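Local atomic coordinates of Glyco_hydro_cc domain-containing protein (Cryptococcus neoformans, PDB entry 6UBC), a protein that binds oligosaccharides, probably beta-1,3-glucan fragments, as a member of subgroup VII of glycoside hydrolase family 128. Residues A[219-224]-A[365-370]; A[226-231]-A[238-243]; A[263-268]-A[299-304]; A[274-279]-A[311-316]; A[307-312]-A[338-343]. All coordinates share one frame; numbering follows the deposited sequence.

In the fold
The five contacts belong to one glycoside hydrolase core, a (beta/alpha)8-type barrel whose strands run parallel around the axis. Contact 1 crosses the barrel interior, its centre about 5 Å from that of the chain. Contact 5 pairs two successive strands; its centre is about 9 Å from that of contact 1, and the hydrogen bond between T369 and N340 joins them. Contact 4 continues from contact 5 through the shared P311 and S312; E274 of contact 4 hydrogen-bonds to H342 of contact 5, and the two centres are about 11 Å apart. Contacts 2 and 3 meet where N240 N hydrogen-bonds to Y268 O. Contacts 3 and 4 are the furthest apart, with centres about 24 Å from each other.

Contact 1 of 5, residues A[219-224]-A[365-370]; sequences IGWYYD and PIWVTE
Y223 reaches across the barrel to T369 and E370. Its CB lies against the backbone carbonyl of V239 on the adjoining strand. With chi1 at 80°, CG sits between the backbone N and carbonyl carbon and the ring projects into the interior. Further out, Y223 CE1 and CZ each pass 3.5 Å from T369 O, which lies at the ring edge. At the tip, Y223 OH donates to T369 O at 2.7 Å, approaching 57° out of the carbonyl plane, and also lies 3.4 Å from E370 CG. A water bridges this hydroxyl to T369 OG1, donating to both. Strands 221-223 and 366-370 are not sheet neighbours: the contact spans the inside of the parallel (beta/alpha)8-type barrel, the strand axes 9.7 Å apart at closest approach. Two residues earlier on both strands, the indoles of W221 and W367 meet without a regular stack. W367 CZ3 lies over the rim of one W221 face, 3.9 Å from W221 CZ3, with the six-membered rings tilted by 35°. Their NE1 atoms turn to other partners, W221 to the carbonyl of K203 and W367 to that of Y197. T369 OG1 bonds to N340 OD1, while E370 OE2 accepts from W225 NE1.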
# COMPACT_ATOMS: atom_id res chain seq x y z
N ILE A 219 1.57 12.98 8.20
CA ILE A 219 1.83 11.68 7.53
C ILE A 219 3.31 11.38 7.60
O ILE A 219 4.13 12.39 7.63
CB ILE A 219 1.36 11.74 6.08
CG1 ILE A 219 1.88 12.97 5.32
CG2 ILE A 219 -0.13 11.62 6.02
CD1 ILE A 219 1.88 12.70 3.80
N GLY A 220 3.68 10.10 7.66
CA GLY A 220 5.08 9.67 7.66
C GLY A 220 5.66 9.45 6.27
O GLY A 220 6.91 9.44 6.14
N TRP A 221 4.80 9.25 5.26
CA TRP A 221 5.22 8.65 3.98
C TRP A 221 4.12 8.79 2.96
O TRP A 221 2.93 9.07 3.34
CB TRP A 221 5.57 7.18 4.17
CG TRP A 221 4.44 6.29 4.59
CD1 TRP A 221 3.83 6.28 5.82
CD2 TRP A 221 3.66 5.40 3.78
NE1 TRP A 221 2.78 5.40 5.85
CE2 TRP A 221 2.70 4.79 4.62
CE3 TRP A 221 3.72 5.01 2.44
CZ2 TRP A 221 1.78 3.86 4.14
CZ3 TRP A 221 2.86 4.03 2.00
CH2 TRP A 221 1.91 3.47 2.84
N TYR A 222 4.53 8.60 1.71
CA TYR A 222 3.61 8.71 0.57
C TYR A 222 4.17 8.00 -0.64
O TYR A 222 5.37 7.81 -0.80
CB TYR A 222 3.38 10.18 0.26
CG TYR A 222 4.64 10.99 0.03
CD1 TYR A 222 5.30 11.65 1.06
CD2 TYR A 222 5.14 11.14 -1.24
CE1 TYR A 222 6.44 12.39 0.80
CE2 TYR A 222 6.27 11.85 -1.53
CZ TYR A 222 6.95 12.49 -0.49
OH TYR A 222 8.08 13.23 -0.75
N TYR A 223 3.26 7.65 -1.53
CA TYR A 223 3.62 7.04 -2.83
C TYR A 223 2.48 7.30 -3.79
O TYR A 223 1.32 7.58 -3.31
CB TYR A 223 3.89 5.56 -2.66
CG TYR A 223 2.66 4.66 -2.60
CD1 TYR A 223 1.79 4.66 -1.50
CD2 TYR A 223 2.39 3.75 -3.60
CE1 TYR A 223 0.68 3.84 -1.45
CE2 TYR A 223 1.33 2.87 -3.52
CZ TYR A 223 0.45 2.93 -2.46
OH TYR A 223 -0.63 2.07 -2.37
N ASP A 224 2.75 7.12 -5.08
CA ASP A 224 1.79 7.50 -6.14
C ASP A 224 1.77 6.45 -7.27
O ASP A 224 1.37 6.82 -8.39
CB ASP A 224 2.05 8.92 -6.63
CG ASP A 224 3.33 9.03 -7.44
OD1 ASP A 224 4.08 8.05 -7.53
OD2 ASP A 224 3.56 10.12 -7.99
N PRO A 365 6.10 -7.67 9.91
CA PRO A 365 5.37 -6.43 10.03
C PRO A 365 4.61 -6.14 8.74
O PRO A 365 5.07 -6.53 7.67
CB PRO A 365 6.44 -5.34 10.28
CG PRO A 365 7.68 -6.10 10.69
CD PRO A 365 7.54 -7.53 10.20
N ILE A 366 3.51 -5.40 8.89
CA ILE A 366 2.55 -5.15 7.79
C ILE A 366 2.52 -3.67 7.42
O ILE A 366 2.52 -2.80 8.32
CB ILE A 366 1.17 -5.67 8.18
CG1 ILE A 366 1.16 -7.19 8.04
CG2 ILE A 366 0.03 -5.01 7.39
CD1 ILE A 366 0.04 -7.86 8.78
N TRP A 367 2.40 -3.40 6.13
CA TRP A 367 2.01 -2.09 5.62
C TRP A 367 0.68 -2.28 4.90
O TRP A 367 0.58 -3.17 4.05
CB TRP A 367 3.05 -1.47 4.69
CG TRP A 367 4.20 -0.77 5.32
CD1 TRP A 367 4.70 -0.90 6.58
CD2 TRP A 367 4.96 0.26 4.68
NE1 TRP A 367 5.75 -0.07 6.77
CE2 TRP A 367 5.93 0.67 5.62
CE3 TRP A 367 4.91 0.84 3.42
CZ2 TRP A 367 6.91 1.60 5.29
CZ3 TRP A 367 5.85 1.82 3.10
CH2 TRP A 367 6.83 2.20 4.05
N VAL A 368 -0.31 -1.51 5.27
CA VAL A 368 -1.59 -1.46 4.50
C VAL A 368 -1.39 -0.35 3.48
O VAL A 368 -1.67 0.83 3.79
CB VAL A 368 -2.82 -1.27 5.41
CG1 VAL A 368 -4.12 -1.30 4.62
CG2 VAL A 368 -2.91 -2.36 6.45
N THR A 369 -1.06 -0.70 2.25
CA THR A 369 -0.68 0.34 1.26
C THR A 369 -1.95 0.94 0.62
O THR A 369 -1.84 2.01 0.04
CB THR A 369 0.31 -0.15 0.21
OG1 THR A 369 -0.33 -1.20 -0.52
CG2 THR A 369 1.64 -0.57 0.85
N GLU A 370 -3.10 0.27 0.71
CA GLU A 370 -4.39 0.81 0.21
C GLU A 370 -5.46 0.30 1.14
O GLU A 370 -5.51 -0.94 1.36
CB GLU A 370 -4.71 0.35 -1.21
CG GLU A 370 -3.80 0.87 -2.27
CD GLU A 370 -4.00 0.34 -3.66
OE1 GLU A 370 -5.05 -0.33 -3.92
OE2 GLU A 370 -3.07 0.57 -4.51
O HOH W 1 -0.20 -0.53 -3.49

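Contact 2 of 5, residues A[226-231]-A[238-243]; sequences NATPSG and AVNMLW
This is a loop-on-strand contact within a strand-loop-strand crossover of the (beta/alpha)8-type barrel: A227, T228 and P229 of the connection leaving strand 221-223 lie along M241, N240 and the V239-A238 end of the next parallel strand, 237-241. No regular helix is found in the connection, so the loop itself packs here, with A227 against A258 of helix 250-260. A single carbonyl, A227 O, accepts both direct hydrogen bonds, from M241 N at 3.2 Å and from N240 ND2 at 2.9 Å, and the two donors come from opposite faces of the carbonyl plane. Neither bond is straight; the N240 amide bond bends to 141° at the hydrogen. N240 puts CG beside its own backbone N (chi1 -60°), and a chi2 of 82° turns the amide so that ND2 faces the loop. The T228 side chain runs alongside it, pointing the same way. A227 CA lies 3.2 Å from M241 O in a CA-H...O contact, so this residue touches M241 through its CA and its carbonyl alike. A water lies between N226 O and V239 O, within hydrogen-bonding distance of both, while the N226 side chain leaves the contact and bonds through OD1 to R255. Further along the loop the P229 ring meets the strand through CG and CD: P229 CG rests 3.4 Å from V239 O, and P229 CD is 4.0 Å from A238 CB.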
# COMPACT_ATOMS: atom_id res chain seq x y z
N ASN A 226 4.07 5.41 -9.01
CA ASN A 226 5.21 5.60 -9.96
C ASN A 226 6.51 5.07 -9.33
O ASN A 226 6.61 4.86 -8.07
CB ASN A 226 5.33 7.07 -10.37
CG ASN A 226 4.11 7.55 -11.11
OD1 ASN A 226 3.59 6.80 -11.95
ND2 ASN A 226 3.61 8.74 -10.77
N ALA A 227 7.56 4.96 -10.16
CA ALA A 227 8.88 4.51 -9.68
C ALA A 227 9.35 5.42 -8.54
O ALA A 227 9.84 4.88 -7.49
CB ALA A 227 9.88 4.46 -10.86
N THR A 228 9.17 6.72 -8.72
CA THR A 228 9.46 7.77 -7.72
C THR A 228 8.24 8.66 -7.64
O THR A 228 7.75 9.05 -8.69
CB THR A 228 10.72 8.57 -8.11
OG1 THR A 228 11.82 7.67 -8.34
CG2 THR A 228 11.05 9.60 -7.06
N PRO A 229 7.72 9.06 -6.47
CA PRO A 229 6.58 9.96 -6.46
C PRO A 229 6.93 11.28 -7.14
O PRO A 229 8.00 11.80 -6.86
CB PRO A 229 6.27 10.12 -4.98
CG PRO A 229 6.78 8.82 -4.39
CD PRO A 229 8.09 8.60 -5.11
N SER A 230 5.98 11.83 -7.90
CA SER A 230 6.16 13.11 -8.60
C SER A 230 5.97 14.25 -7.60
O SER A 230 6.53 15.34 -7.80
CB SER A 230 5.21 13.21 -9.76
OG SER A 230 3.89 13.04 -9.32
N GLY A 231 5.16 14.00 -6.57
CA GLY A 231 4.84 14.97 -5.52
C GLY A 231 5.90 14.90 -4.44
O GLY A 231 6.77 14.05 -4.48
N ALA A 238 9.21 9.89 0.75
CA ALA A 238 8.82 9.32 -0.56
C ALA A 238 9.09 7.83 -0.55
O ALA A 238 10.23 7.42 -0.21
CB ALA A 238 9.60 9.96 -1.68
N VAL A 239 8.12 7.04 -0.99
CA VAL A 239 8.29 5.58 -1.10
C VAL A 239 8.28 5.24 -2.58
O VAL A 239 7.38 5.67 -3.32
CB VAL A 239 7.15 4.89 -0.35
CG1 VAL A 239 7.11 3.41 -0.62
CG2 VAL A 239 7.21 5.21 1.13
N ASN A 240 9.28 4.49 -3.04
CA ASN A 240 9.40 4.09 -4.45
C ASN A 240 8.56 2.83 -4.68
O ASN A 240 8.19 2.10 -3.72
CB ASN A 240 10.86 3.85 -4.85
CG ASN A 240 11.74 5.06 -4.70
OD1 ASN A 240 12.20 5.33 -3.59
ND2 ASN A 240 11.96 5.84 -5.76
N MET A 241 8.24 2.56 -5.93
CA MET A 241 7.38 1.40 -6.24
C MET A 241 7.66 0.87 -7.63
O MET A 241 8.00 1.66 -8.53
CB MET A 241 5.91 1.80 -6.18
CG MET A 241 4.96 0.71 -6.56
SD MET A 241 3.32 1.01 -5.87
CE MET A 241 2.44 -0.40 -6.58
N LEU A 242 7.61 -0.46 -7.76
CA LEU A 242 7.54 -1.13 -9.09
C LEU A 242 6.14 -1.71 -9.24
O LEU A 242 5.83 -2.76 -8.62
CB LEU A 242 8.64 -2.18 -9.25
CG LEU A 242 8.63 -2.87 -10.61
CD1 LEU A 242 8.64 -1.86 -11.75
CD2 LEU A 242 9.76 -3.87 -10.75
N TRP A 243 5.32 -1.06 -10.06
CA TRP A 243 3.88 -1.41 -10.18
C TRP A 243 3.70 -2.79 -10.82
O TRP A 243 2.88 -3.63 -10.32
CB TRP A 243 3.19 -0.32 -11.01
CG TRP A 243 1.71 -0.43 -11.15
CD1 TRP A 243 0.74 0.13 -10.39
CD2 TRP A 243 1.01 -1.21 -12.15
NE1 TRP A 243 -0.51 -0.18 -10.87
CE2 TRP A 243 -0.37 -1.01 -11.95
CE3 TRP A 243 1.44 -1.99 -13.22
CZ2 TRP A 243 -1.33 -1.56 -12.77
CZ3 TRP A 243 0.47 -2.54 -14.05
CH2 TRP A 243 -0.88 -2.34 -13.80
O HOH W 2 5.53 5.66 -5.64

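Contact 3 of 5, residues A[263-268]-A[299-304]; sequences TTAPQY and APWKDQ
W301 lays its indole against A265 and P266, and two torsions set its position. Chi1 of -72° keeps CG beside the backbone N, while chi2 of 113° swings the six-membered ring toward the 263-268 loop. P266 CD then sits over one face in a CH-pi contact, 4.0 Å from the centroid of the W301 six-membered ring and 20° off its normal. P266 CD is offset toward the ring rim, 3.8 Å from W301 CD2, and the two side chains cross at roughly a right angle. A265 meets the ring obliquely: its CA approaches W301 CZ3 to 3.4 Å, and its CB is 3.7 Å from the same atom. Q304 adds an aliphatic touch, CB to A265 CB at 3.8 Å. No direct hydrogen bond crosses, but a water donates to P266 O and, weakly, to Q304 O. Residues 299-303 follow a helical course, which presents W301 and Q304 to the same loop. L262 also packs on W301. Exposed residues dominate this surface contact. It joins two successive helix-to-strand loops, leading into the parallel strands 268-270 and 307-309, at what is the amino-terminal end of the strands in a (beta/alpha)8-type barrel.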
# COMPACT_ATOMS: atom_id res chain seq x y z
N THR A 263 19.23 5.39 -9.78
CA THR A 263 20.69 5.42 -9.52
C THR A 263 20.89 5.77 -8.06
O THR A 263 22.00 5.73 -7.57
CB THR A 263 21.41 6.37 -10.51
OG1 THR A 263 20.85 7.69 -10.48
CG2 THR A 263 21.38 5.84 -11.93
N THR A 264 19.82 6.05 -7.35
CA THR A 264 19.91 6.42 -5.93
C THR A 264 19.02 5.47 -5.12
O THR A 264 17.87 5.20 -5.51
CB THR A 264 19.63 7.93 -5.90
OG1 THR A 264 20.23 8.32 -4.68
CG2 THR A 264 18.16 8.29 -5.94
N ALA A 265 19.54 4.89 -4.06
CA ALA A 265 18.89 3.78 -3.35
C ALA A 265 17.61 4.29 -2.67
O ALA A 265 17.63 5.17 -1.81
CB ALA A 265 19.85 3.17 -2.38
N PRO A 266 16.44 3.72 -2.99
CA PRO A 266 15.24 4.04 -2.22
C PRO A 266 15.40 3.76 -0.72
O PRO A 266 16.15 2.82 -0.36
CB PRO A 266 14.25 3.02 -2.80
CG PRO A 266 14.69 2.87 -4.19
CD PRO A 266 16.20 2.77 -4.07
N GLN A 267 14.74 4.51 0.15
CA GLN A 267 14.50 4.07 1.55
C GLN A 267 13.51 2.91 1.60
O GLN A 267 13.78 1.96 2.33
CB GLN A 267 14.00 5.18 2.46
CG GLN A 267 15.08 6.18 2.91
CD GLN A 267 14.52 6.99 4.06
OE1 GLN A 267 14.88 6.78 5.21
NE2 GLN A 267 13.50 7.80 3.77
N TYR A 268 12.46 2.93 0.77
CA TYR A 268 11.37 1.92 0.75
C TYR A 268 10.99 1.59 -0.69
O TYR A 268 10.87 2.50 -1.54
CB TYR A 268 10.11 2.51 1.40
CG TYR A 268 10.33 3.08 2.78
CD1 TYR A 268 10.29 2.26 3.91
CD2 TYR A 268 10.73 4.39 2.96
CE1 TYR A 268 10.57 2.77 5.18
CE2 TYR A 268 10.98 4.90 4.22
CZ TYR A 268 10.91 4.09 5.34
OH TYR A 268 11.21 4.62 6.58
N ALA A 299 14.94 -6.87 -5.45
CA ALA A 299 15.85 -7.44 -4.42
C ALA A 299 17.25 -6.81 -4.39
O ALA A 299 17.78 -6.59 -3.30
CB ALA A 299 15.94 -8.92 -4.59
N PRO A 300 17.91 -6.49 -5.53
CA PRO A 300 19.26 -5.93 -5.45
C PRO A 300 19.38 -4.70 -4.53
O PRO A 300 20.45 -4.46 -3.98
CB PRO A 300 19.59 -5.61 -6.92
CG PRO A 300 18.78 -6.61 -7.71
CD PRO A 300 17.48 -6.67 -6.92
N TRP A 301 18.31 -3.90 -4.40
CA TRP A 301 18.36 -2.66 -3.59
C TRP A 301 18.48 -2.99 -2.11
O TRP A 301 18.93 -2.11 -1.34
CB TRP A 301 17.15 -1.78 -3.88
CG TRP A 301 17.22 -1.14 -5.23
CD1 TRP A 301 16.42 -1.38 -6.30
CD2 TRP A 301 18.14 -0.12 -5.63
NE1 TRP A 301 16.80 -0.60 -7.36
CE2 TRP A 301 17.83 0.21 -6.97
CE3 TRP A 301 19.20 0.54 -4.99
CZ2 TRP A 301 18.57 1.13 -7.69
CZ3 TRP A 301 19.90 1.49 -5.68
CH2 TRP A 301 19.57 1.80 -7.00
N LYS A 302 18.08 -4.17 -1.68
CA LYS A 302 18.16 -4.52 -0.24
C LYS A 302 19.62 -4.34 0.23
O LYS A 302 19.82 -3.81 1.35
CB LYS A 302 17.71 -5.96 -0.06
CG LYS A 302 17.93 -6.50 1.34
CD LYS A 302 16.68 -6.81 2.09
CE LYS A 302 16.98 -7.63 3.33
NZ LYS A 302 16.23 -7.14 4.52
N ASP A 303 20.59 -4.65 -0.64
CA ASP A 303 22.06 -4.54 -0.39
C ASP A 303 22.45 -3.08 -0.14
O ASP A 303 23.46 -2.83 0.46
CB ASP A 303 22.83 -5.06 -1.61
CG ASP A 303 22.72 -6.58 -1.78
OD1 ASP A 303 22.47 -7.30 -0.72
OD2 ASP A 303 22.89 -7.04 -2.96
N GLN A 304 21.68 -2.15 -0.64
CA GLN A 304 21.95 -0.73 -0.49
C GLN A 304 21.10 -0.18 0.65
O GLN A 304 21.07 1.01 0.78
CB GLN A 304 21.72 -0.05 -1.83
CG GLN A 304 22.25 -0.90 -2.99
CD GLN A 304 23.75 -0.81 -3.05
OE1 GLN A 304 24.30 0.27 -2.93
NE2 GLN A 304 24.43 -1.94 -3.18
O HOH W 3 18.67 3.24 1.31

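Contact 4 of 5, residues A[274-279]-A[311-316]; sequences EPDCST and PSMCHQ
P275 and D276 form two bumps that fit against the 311-316 loop. The P275 ring enters a hollow lined by P311 and M313: its CG touches P311 CB and M313 CE, each at 3.9 Å. M313 shapes one wall by curling, bent at both chi2 and chi3, so that CE comes back over the proline while SD lies against the D276 carboxylate. That carboxylate sits outside the M313-Q316 type I turn, where the N-H groups of C314 and H315 point at it. D276 OD1 accepts from C314 N at 2.9 Å through the syn lone pair, with the hydrogen nearly in line (168°). D276 OD2 accepts two hydrogen bonds, both from the same face: H315 N at 3.1 Å, and H315 ND1 at 2.7 Å from above the carboxylate plane. Both segments are strand-to-helix loops of a (beta/alpha)8-type barrel, following strands 268-270 and 307-309, and the C277-C314 disulfide, SG to SG 2.1 Å, ties them together. E274 CG touches C314 CB at 3.8 Å, beside the disulfide, and the E274 carboxylate reaches H342 and S282. E274 N donates to S312 OG at 3.0 Å. W324 of helix 324-331 packs against P275, D276 and M313.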
# COMPACT_ATOMS: atom_id res chain seq x y z
N GLU A 274 -1.29 -5.71 -6.96
CA GLU A 274 -2.34 -6.70 -7.28
C GLU A 274 -1.97 -7.53 -8.50
O GLU A 274 -2.74 -7.68 -9.47
CB GLU A 274 -3.60 -5.85 -7.43
CG GLU A 274 -4.06 -5.28 -6.11
CD GLU A 274 -5.31 -4.42 -6.15
OE1 GLU A 274 -5.91 -4.36 -7.29
OE2 GLU A 274 -5.73 -3.87 -5.05
N PRO A 275 -0.80 -8.21 -8.51
CA PRO A 275 -0.47 -9.10 -9.61
C PRO A 275 -1.46 -10.27 -9.73
O PRO A 275 -1.49 -10.93 -10.82
CB PRO A 275 0.99 -9.54 -9.31
CG PRO A 275 1.06 -9.43 -7.78
CD PRO A 275 0.23 -8.19 -7.47
N ASP A 276 -2.19 -10.57 -8.66
CA ASP A 276 -3.16 -11.69 -8.60
C ASP A 276 -4.48 -11.31 -9.27
O ASP A 276 -5.36 -12.19 -9.36
CB ASP A 276 -3.36 -12.16 -7.16
CG ASP A 276 -3.82 -11.10 -6.20
OD1 ASP A 276 -3.41 -9.91 -6.38
OD2 ASP A 276 -4.60 -11.46 -5.27
N CYS A 277 -4.64 -10.08 -9.73
CA CYS A 277 -5.87 -9.63 -10.43
C CYS A 277 -5.54 -9.22 -11.86
O CYS A 277 -4.45 -8.66 -12.11
CB CYS A 277 -6.53 -8.46 -9.73
SG CYS A 277 -7.79 -9.03 -8.54
N SER A 278 -6.54 -9.31 -12.75
CA SER A 278 -6.41 -8.96 -14.19
C SER A 278 -7.27 -7.74 -14.57
O SER A 278 -7.25 -7.32 -15.72
CB SER A 278 -6.76 -10.16 -15.00
OG SER A 278 -8.06 -10.58 -14.67
N THR A 279 -7.99 -7.16 -13.62
CA THR A 279 -8.95 -6.07 -13.90
C THR A 279 -8.22 -4.75 -13.83
O THR A 279 -7.05 -4.67 -13.41
CB THR A 279 -10.13 -6.28 -12.94
OG1 THR A 279 -9.61 -6.40 -11.62
CG2 THR A 279 -10.89 -7.55 -13.26
N PRO A 311 4.58 -7.60 -2.89
CA PRO A 311 3.41 -7.31 -3.71
C PRO A 311 2.13 -7.34 -2.86
O PRO A 311 2.07 -8.00 -1.83
CB PRO A 311 3.35 -8.43 -4.77
CG PRO A 311 4.78 -9.00 -4.76
CD PRO A 311 5.21 -8.88 -3.29
N SER A 312 1.11 -6.63 -3.33
CA SER A 312 -0.22 -6.58 -2.71
C SER A 312 -1.15 -7.59 -3.36
O SER A 312 -1.32 -7.53 -4.56
CB SER A 312 -0.82 -5.18 -2.84
OG SER A 312 -0.68 -4.67 -4.18
N MET A 313 -1.89 -8.35 -2.55
CA MET A 313 -2.93 -9.28 -3.07
C MET A 313 -4.31 -8.58 -3.14
O MET A 313 -4.91 -8.20 -2.10
CB MET A 313 -3.03 -10.54 -2.22
CG MET A 313 -1.74 -11.35 -2.22
SD MET A 313 -1.11 -11.93 -3.82
CE MET A 313 0.01 -10.59 -4.24
N CYS A 314 -4.90 -8.61 -4.32
CA CYS A 314 -6.30 -8.10 -4.45
C CYS A 314 -7.24 -9.06 -3.72
O CYS A 314 -8.27 -8.58 -3.30
CB CYS A 314 -6.73 -7.91 -5.91
SG CYS A 314 -6.82 -9.49 -6.77
N HIS A 315 -6.88 -10.34 -3.58
CA HIS A 315 -7.78 -11.38 -3.01
C HIS A 315 -7.82 -11.29 -1.48
O HIS A 315 -8.56 -12.07 -0.89
CB HIS A 315 -7.47 -12.76 -3.52
CG HIS A 315 -7.82 -12.97 -4.95
ND1 HIS A 315 -6.91 -12.75 -5.98
CD2 HIS A 315 -9.00 -13.38 -5.52
CE1 HIS A 315 -7.53 -13.01 -7.14
NE2 HIS A 315 -8.78 -13.46 -6.89
N GLN A 316 -7.04 -10.41 -0.85
CA GLN A 316 -7.09 -10.15 0.61
C GLN A 316 -6.87 -11.51 1.30
O GLN A 316 -5.98 -12.27 0.88
CB GLN A 316 -8.43 -9.49 0.99
CG GLN A 316 -8.64 -8.17 0.25
CD GLN A 316 -9.79 -7.39 0.83
OE1 GLN A 316 -9.68 -6.90 1.97
NE2 GLN A 316 -10.87 -7.33 0.03

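Contact 5 of 5, residues A[307-312]-A[338-343]; sequences ILISPS and ITNLHI
The H342 imidazole carries S312 on one face: CB stands over the ring centre, 3.3 Å from its centroid, in a CH-pi contact. Of the ring nitrogens, ND1 is held by E274 and NE2 bonds weakly to T369. The other flat group is the N340 amide. Its CG is trans to the backbone N (chi1 -176°), which carries N340 ND2 back to S310 O at 2.9 Å, with the acceptor lying in the amide plane; OD1 is engaged by T369 of strand 366-375. A water links S312 OG to N340 ND2, weakly at the amide. S310 OG works in both directions, accepting from N340 N at 3.0 Å and donating to P311 O at 2.8 Å. A single parallel bridge precedes this: I338 N donates to L308 O at 3.1 Å, and S310 N to I338 O at 2.9 Å. I309 CG1 packs on I338 CB beside it. In this (beta/alpha)8-type barrel, strand 268-270 flanks 307-309 and strand 366-375 flanks 339-345, while helix 348-362 covers T339 and L341 with Y358.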
# COMPACT_ATOMS: atom_id res chain seq x y z
N ILE A 307 14.33 -0.93 2.25
CA ILE A 307 13.32 -1.81 2.89
C ILE A 307 12.37 -2.35 1.80
O ILE A 307 11.80 -1.51 1.03
CB ILE A 307 12.57 -1.05 4.00
CG1 ILE A 307 13.47 -0.75 5.19
CG2 ILE A 307 11.37 -1.82 4.46
CD1 ILE A 307 12.95 0.36 6.05
N LEU A 308 12.18 -3.68 1.73
CA LEU A 308 11.37 -4.33 0.67
C LEU A 308 9.97 -4.65 1.19
O LEU A 308 9.81 -5.35 2.19
CB LEU A 308 12.01 -5.58 0.17
CG LEU A 308 13.44 -5.40 -0.34
CD1 LEU A 308 13.85 -6.66 -1.04
CD2 LEU A 308 13.54 -4.19 -1.26
N ILE A 309 8.98 -4.08 0.51
CA ILE A 309 7.56 -4.32 0.82
C ILE A 309 7.00 -5.24 -0.27
O ILE A 309 7.19 -4.99 -1.44
CB ILE A 309 6.84 -2.98 0.94
CG1 ILE A 309 7.44 -2.21 2.13
CG2 ILE A 309 5.35 -3.14 1.08
CD1 ILE A 309 7.92 -0.83 1.74
N SER A 310 6.27 -6.27 0.12
CA SER A 310 5.84 -7.37 -0.79
C SER A 310 4.87 -6.82 -1.82
O SER A 310 4.31 -5.72 -1.66
CB SER A 310 5.20 -8.48 0.00
OG SER A 310 3.86 -8.23 0.35
N PRO A 311 4.58 -7.60 -2.89
CA PRO A 311 3.41 -7.31 -3.71
C PRO A 311 2.13 -7.34 -2.86
O PRO A 311 2.07 -8.00 -1.83
CB PRO A 311 3.35 -8.43 -4.77
CG PRO A 311 4.78 -9.00 -4.76
CD PRO A 311 5.21 -8.88 -3.29
N SER A 312 1.11 -6.63 -3.33
CA SER A 312 -0.22 -6.58 -2.71
C SER A 312 -1.15 -7.59 -3.36
O SER A 312 -1.32 -7.53 -4.56
CB SER A 312 -0.82 -5.18 -2.84
OG SER A 312 -0.68 -4.67 -4.18
N ILE A 338 8.52 -6.49 4.74
CA ILE A 338 7.19 -5.97 5.15
C ILE A 338 6.11 -6.56 4.23
O ILE A 338 6.26 -6.47 3.03
CB ILE A 338 7.18 -4.44 5.21
CG1 ILE A 338 8.11 -3.94 6.33
CG2 ILE A 338 5.76 -3.91 5.36
CD1 ILE A 338 8.28 -2.48 6.32
N THR A 339 5.10 -7.19 4.83
CA THR A 339 3.98 -7.83 4.12
C THR A 339 3.00 -6.69 3.78
O THR A 339 2.62 -5.91 4.65
CB THR A 339 3.30 -8.93 4.91
OG1 THR A 339 4.31 -9.83 5.38
CG2 THR A 339 2.29 -9.68 4.07
N ASN A 340 2.64 -6.62 2.50
CA ASN A 340 1.83 -5.55 1.91
C ASN A 340 0.39 -6.01 1.85
O ASN A 340 0.13 -7.02 1.11
CB ASN A 340 2.34 -5.27 0.49
CG ASN A 340 1.66 -4.12 -0.22
OD1 ASN A 340 0.67 -3.60 0.27
ND2 ASN A 340 2.21 -3.74 -1.39
N LEU A 341 -0.54 -5.28 2.47
CA LEU A 341 -1.97 -5.59 2.38
C LEU A 341 -2.71 -4.47 1.64
O LEU A 341 -2.40 -3.26 1.83
CB LEU A 341 -2.59 -5.72 3.78
CG LEU A 341 -2.47 -7.09 4.43
CD1 LEU A 341 -1.03 -7.55 4.52
CD2 LEU A 341 -3.15 -7.09 5.84
N HIS A 342 -3.77 -4.89 0.95
CA HIS A 342 -4.88 -4.04 0.46
C HIS A 342 -6.09 -4.52 1.25
O HIS A 342 -6.43 -5.71 1.18
CB HIS A 342 -5.04 -4.22 -1.07
CG HIS A 342 -4.01 -3.45 -1.81
ND1 HIS A 342 -4.01 -3.38 -3.17
CD2 HIS A 342 -2.96 -2.76 -1.35
CE1 HIS A 342 -2.96 -2.68 -3.52
NE2 HIS A 342 -2.26 -2.28 -2.43
N ILE A 343 -6.71 -3.59 1.98
CA ILE A 343 -7.89 -3.95 2.79
C ILE A 343 -9.11 -3.25 2.20
O ILE A 343 -9.17 -2.01 2.25
CB ILE A 343 -7.64 -3.62 4.25
CG1 ILE A 343 -6.47 -4.44 4.78
CG2 ILE A 343 -8.86 -3.89 5.10
CD1 ILE A 343 -6.18 -4.20 6.26
O HOH W 4 1.38 -2.84 -4.10